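Local coordinates for protein design 2L4HC2_11 (Synthetic construct, PDB 5J2L), which is a de novo designed helical hairpin that pairs with a second copy of itself, probably gaining its specificity from buried hydrogen-bond networks, at residues 16-21 with 68-73. Numbering follows the deposited sequence.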
ATOM      1  N   ARG A  16       5.690   5.253  17.267  1.00 26.93           N
ATOM      2  CA  ARG A  16       5.356   3.872  17.549  1.00 29.27           C
ATOM      3  C   ARG A  16       4.489   3.330  16.425  1.00 26.58           C
ATOM      4  O   ARG A  16       4.711   2.219  15.932  1.00 27.27           O
ATOM      5  CB  ARG A  16       4.672   3.734  18.895  1.00 26.88           C
ATOM      6  CG  ARG A  16       5.587   4.018  20.068  1.00 26.32           C
ATOM      7  CD  ARG A  16       4.944   3.720  21.370  1.00 35.03           C
ATOM      8  NE  ARG A  16       5.751   4.211  22.477  1.00 53.10           N
ATOM      9  CZ  ARG A  16       5.499   5.351  23.152  1.00 42.04           C
ATOM     10  NH1 ARG A  16       4.454   6.080  22.827  1.00 39.48           N
ATOM     11  NH2 ARG A  16       6.285   5.736  24.143  1.00 48.36           N
ATOM     12  N   GLU A  17       3.534   4.142  15.976  1.00 24.58           N
ATOM     13  CA  GLU A  17       2.667   3.709  14.888  1.00 28.83           C
ATOM     14  C   GLU A  17       3.443   3.510  13.576  1.00 31.21           C
ATOM     15  O   GLU A  17       3.122   2.599  12.807  1.00 25.54           O
ATOM     16  CB  GLU A  17       1.514   4.664  14.678  1.00 27.81           C
ATOM     17  CG  GLU A  17       0.578   4.197  13.571  1.00 34.33           C
ATOM     18  CD  GLU A  17      -0.126   2.906  13.900  1.00 46.54           C
ATOM     19  OE1 GLU A  17      -0.472   2.720  15.043  1.00 51.00           O
ATOM     20  OE2 GLU A  17      -0.306   2.097  13.015  1.00 40.39           O
ATOM     21  N   LEU A  18       4.434   4.367  13.318  1.00 25.69           N
ATOM     22  CA  LEU A  18       5.253   4.250  12.115  1.00 25.66           C
ATOM     23  C   LEU A  18       6.112   2.981  12.156  1.00 23.89           C
ATOM     24  O   LEU A  18       6.303   2.337  11.125  1.00 26.18           O
ATOM     25  CB  LEU A  18       6.102   5.503  11.920  1.00 22.56           C
ATOM     26  CG  LEU A  18       5.312   6.748  11.524  1.00 22.71           C
ATOM     27  CD1 LEU A  18       6.222   7.958  11.535  1.00 31.85           C
ATOM     28  CD2 LEU A  18       4.710   6.551  10.135  1.00 19.09           C
ATOM     29  N   ASP A  19       6.582   2.603  13.345  1.00 26.92           N
ATOM     30  CA  ASP A  19       7.342   1.365  13.512  1.00 28.08           C
ATOM     31  C   ASP A  19       6.473   0.193  13.075  1.00 31.37           C
ATOM     32  O   ASP A  19       6.910  -0.677  12.317  1.00 32.48           O
ATOM     33  CB  ASP A  19       7.793   1.175  14.964  1.00 26.83           C
ATOM     34  CG  ASP A  19       8.891   2.131  15.412  1.00 46.48           C
ATOM     35  OD1 ASP A  19       9.532   2.725  14.575  1.00 51.66           O
ATOM     36  OD2 ASP A  19       9.081   2.256  16.600  1.00 50.60           O
ATOM     37  N   LYS A  20       5.232   0.189  13.555  1.00 28.74           N
ATOM     38  CA  LYS A  20       4.282  -0.843  13.178  1.00 25.34           C
ATOM     39  C   LYS A  20       4.075  -0.869  11.677  1.00 31.74           C
ATOM     40  O   LYS A  20       4.060  -1.941  11.067  1.00 25.69           O
ATOM     41  CB  LYS A  20       2.935  -0.665  13.881  1.00 27.71           C
ATOM     42  CG  LYS A  20       1.932  -1.750  13.502  1.00 50.20           C
ATOM     43  CD  LYS A  20       0.640  -1.654  14.297  1.00 54.06           C
ATOM     44  CE  LYS A  20      -0.266  -2.852  14.005  1.00 59.40           C
ATOM     45  NZ  LYS A  20      -0.889  -2.792  12.651  1.00 53.51           N
ATOM     46  N   GLN A  21       3.898   0.313  11.088  1.00 25.20           N
ATOM     47  CA  GLN A  21       3.646   0.400   9.663  1.00 26.92           C
ATOM     48  C   GLN A  21       4.812  -0.147   8.878  1.00 23.72           C
ATOM     49  O   GLN A  21       4.597  -0.812   7.868  1.00 24.81           O
ATOM     50  CB  GLN A  21       3.334   1.832   9.232  1.00 28.28           C
ATOM     51  CG  GLN A  21       2.020   2.354   9.773  1.00 24.79           C
ATOM     52  CD  GLN A  21       0.871   1.420   9.427  1.00 31.51           C
ATOM     53  OE1 GLN A  21       0.856   0.795   8.359  1.00 41.44           O
ATOM     54  NE2 GLN A  21      -0.095   1.306  10.333  1.00 31.97           N
ATOM     55  N   ARG A  68      -2.600   8.553   6.801  1.00 24.60           N
ATOM     56  CA  ARG A  68      -3.361   9.783   6.673  1.00 30.54           C
ATOM     57  C   ARG A  68      -3.610  10.374   8.058  1.00 30.08           C
ATOM     58  O   ARG A  68      -3.456  11.580   8.262  1.00 26.42           O
ATOM     59  CB  ARG A  68      -4.654   9.530   5.909  1.00 30.50           C
ATOM     60  CG  ARG A  68      -5.517  10.745   5.605  1.00 37.01           C
ATOM     61  CD  ARG A  68      -6.678  10.377   4.732  1.00 32.97           C
ATOM     62  NE  ARG A  68      -6.210   9.861   3.440  1.00 36.75           N
ATOM     63  CZ  ARG A  68      -5.803  10.622   2.392  1.00 41.99           C
ATOM     64  NH1 ARG A  68      -5.850  11.932   2.448  1.00 45.93           N
ATOM     65  NH2 ARG A  68      -5.333  10.075   1.281  1.00 36.49           N
ATOM     66  N   GLU A  69      -3.957   9.498   9.008  1.00 30.73           N
ATOM     67  CA  GLU A  69      -4.201   9.884  10.398  1.00 30.55           C
ATOM     68  C   GLU A  69      -2.955  10.481  11.051  1.00 33.32           C
ATOM     69  O   GLU A  69      -3.034  11.522  11.710  1.00 31.07           O
ATOM     70  CB  GLU A  69      -4.703   8.678  11.211  1.00 30.85           C
ATOM     71  CG  GLU A  69      -6.117   8.234  10.852  1.00 40.14           C
ATOM     72  CD  GLU A  69      -6.598   6.983  11.572  1.00 51.81           C
ATOM     73  OE1 GLU A  69      -5.897   6.468  12.414  1.00 49.51           O
ATOM     74  OE2 GLU A  69      -7.682   6.543  11.264  1.00 55.42           O
ATOM     75  N   ILE A  70      -1.810   9.828  10.837  1.00 23.69           N
ATOM     76  CA  ILE A  70      -0.548  10.289  11.375  1.00 26.09           C
ATOM     77  C   ILE A  70      -0.243  11.657  10.829  1.00 28.64           C
ATOM     78  O   ILE A  70       0.120  12.556  11.582  1.00 27.31           O
ATOM     79  CB  ILE A  70       0.599   9.298  11.055  1.00 23.98           C
ATOM     80  CG1 ILE A  70       0.392   7.999  11.834  1.00 27.84           C
ATOM     81  CG2 ILE A  70       1.955   9.927  11.369  1.00 24.67           C
ATOM     82  CD1 ILE A  70       1.283   6.869  11.379  1.00 29.21           C
ATOM     83  N   ILE A  71      -0.409  11.821   9.527  1.00 27.12           N
ATOM     84  CA  ILE A  71      -0.145  13.105   8.909  1.00 25.93           C
ATOM     85  C   ILE A  71      -1.007  14.200   9.517  1.00 24.80           C
ATOM     86  O   ILE A  71      -0.497  15.279   9.813  1.00 29.40           O
ATOM     87  CB  ILE A  71      -0.321  13.033   7.388  1.00 26.89           C
ATOM     88  CG1 ILE A  71       0.814  12.170   6.800  1.00 26.18           C
ATOM     89  CG2 ILE A  71      -0.340  14.435   6.799  1.00 35.19           C
ATOM     90  CD1 ILE A  71       0.607  11.786   5.357  1.00 27.91           C
ATOM     91  N   GLU A  72      -2.288  13.921   9.722  1.00 29.91           N
ATOM     92  CA  GLU A  72      -3.184  14.918  10.296  1.00 33.44           C
ATOM     93  C   GLU A  72      -2.725  15.341  11.688  1.00 37.75           C
ATOM     94  O   GLU A  72      -2.742  16.530  12.015  1.00 39.79           O
ATOM     95  CB  GLU A  72      -4.617  14.404  10.332  1.00 35.36           C
ATOM     96  CG  GLU A  72      -5.241  14.258   8.950  1.00 38.63           C
ATOM     97  CD  GLU A  72      -6.657  13.751   8.979  1.00 52.40           C
ATOM     98  OE1 GLU A  72      -7.225  13.677  10.043  1.00 59.98           O
ATOM     99  OE2 GLU A  72      -7.173  13.439   7.929  1.00 57.04           O
ATOM    100  N   GLU A  73      -2.288  14.380  12.495  1.00 33.10           N
ATOM    101  CA  GLU A  73      -1.819  14.713  13.826  1.00 38.46           C
ATOM    102  C   GLU A  73      -0.484  15.473  13.767  1.00 39.71           C
ATOM    103  O   GLU A  73      -0.279  16.419  14.535  1.00 36.87           O
ATOM    104  CB  GLU A  73      -1.755  13.451  14.689  1.00 31.27           C
ATOM    105  CG  GLU A  73      -3.129  12.867  15.062  1.00 47.82           C
ATOM    106  CD  GLU A  73      -3.977  13.783  15.949  1.00 56.16           C
ATOM    107  OE1 GLU A  73      -3.403  14.430  16.793  1.00 46.36           O
ATOM    108  OE2 GLU A  73      -5.192  13.815  15.813  1.00 60.27           O
TER
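Ile-70 reaches across the helical hairpin of this designed homodimer and sets its terminal methyl between Glu-17 and Leu-18 of the partner helix. The two helices, 7-41 and 46-80, run antiparallel, joined by a short connection at the far end of the hairpin, and the pairing illustrates how a bundle layer can grade from hydrocarbon to polar within one turn. The close-packed part is the methyl itself: CD1 of Ile-70 lies 3.7 Å from CD2 of Leu-18, an apolar contact that Leu-67 extends within the chain and Ile-78 of the second subunit extends across the dimer. The same CD1 of Ile-70 comes within 3.5 Å of CG of Glu-17, so the aliphatic stem of an acidic residue serves as packing surface. In Glu-17, CG is anti to the backbone N (chi1 -178°), which carries the stem up against the Ile-70 methyl. The looser part begins beyond CG, where a bend at chi2 (65°) swings the carboxylate away from the methyl, and Glu-17 as a whole stays partly exposed. No hydrogen bond links the two segments; the carboxylate instead turns along its own helix to Gln-21, one turn on. With an alanine at Glu-17, one side of the Ile-70 methyl would probably be less well covered and NE2 of Gln-21 would lose this acceptor. Gln-21 is buried and its amide used at both ends: OE1 of Gln-21 accepts from Gln-63 of helix 46-80, whereas NE2 of Gln-21 donates to OE2 of Glu-17 at 2.8 Å, with the oxygen only 9° out of the amide plane.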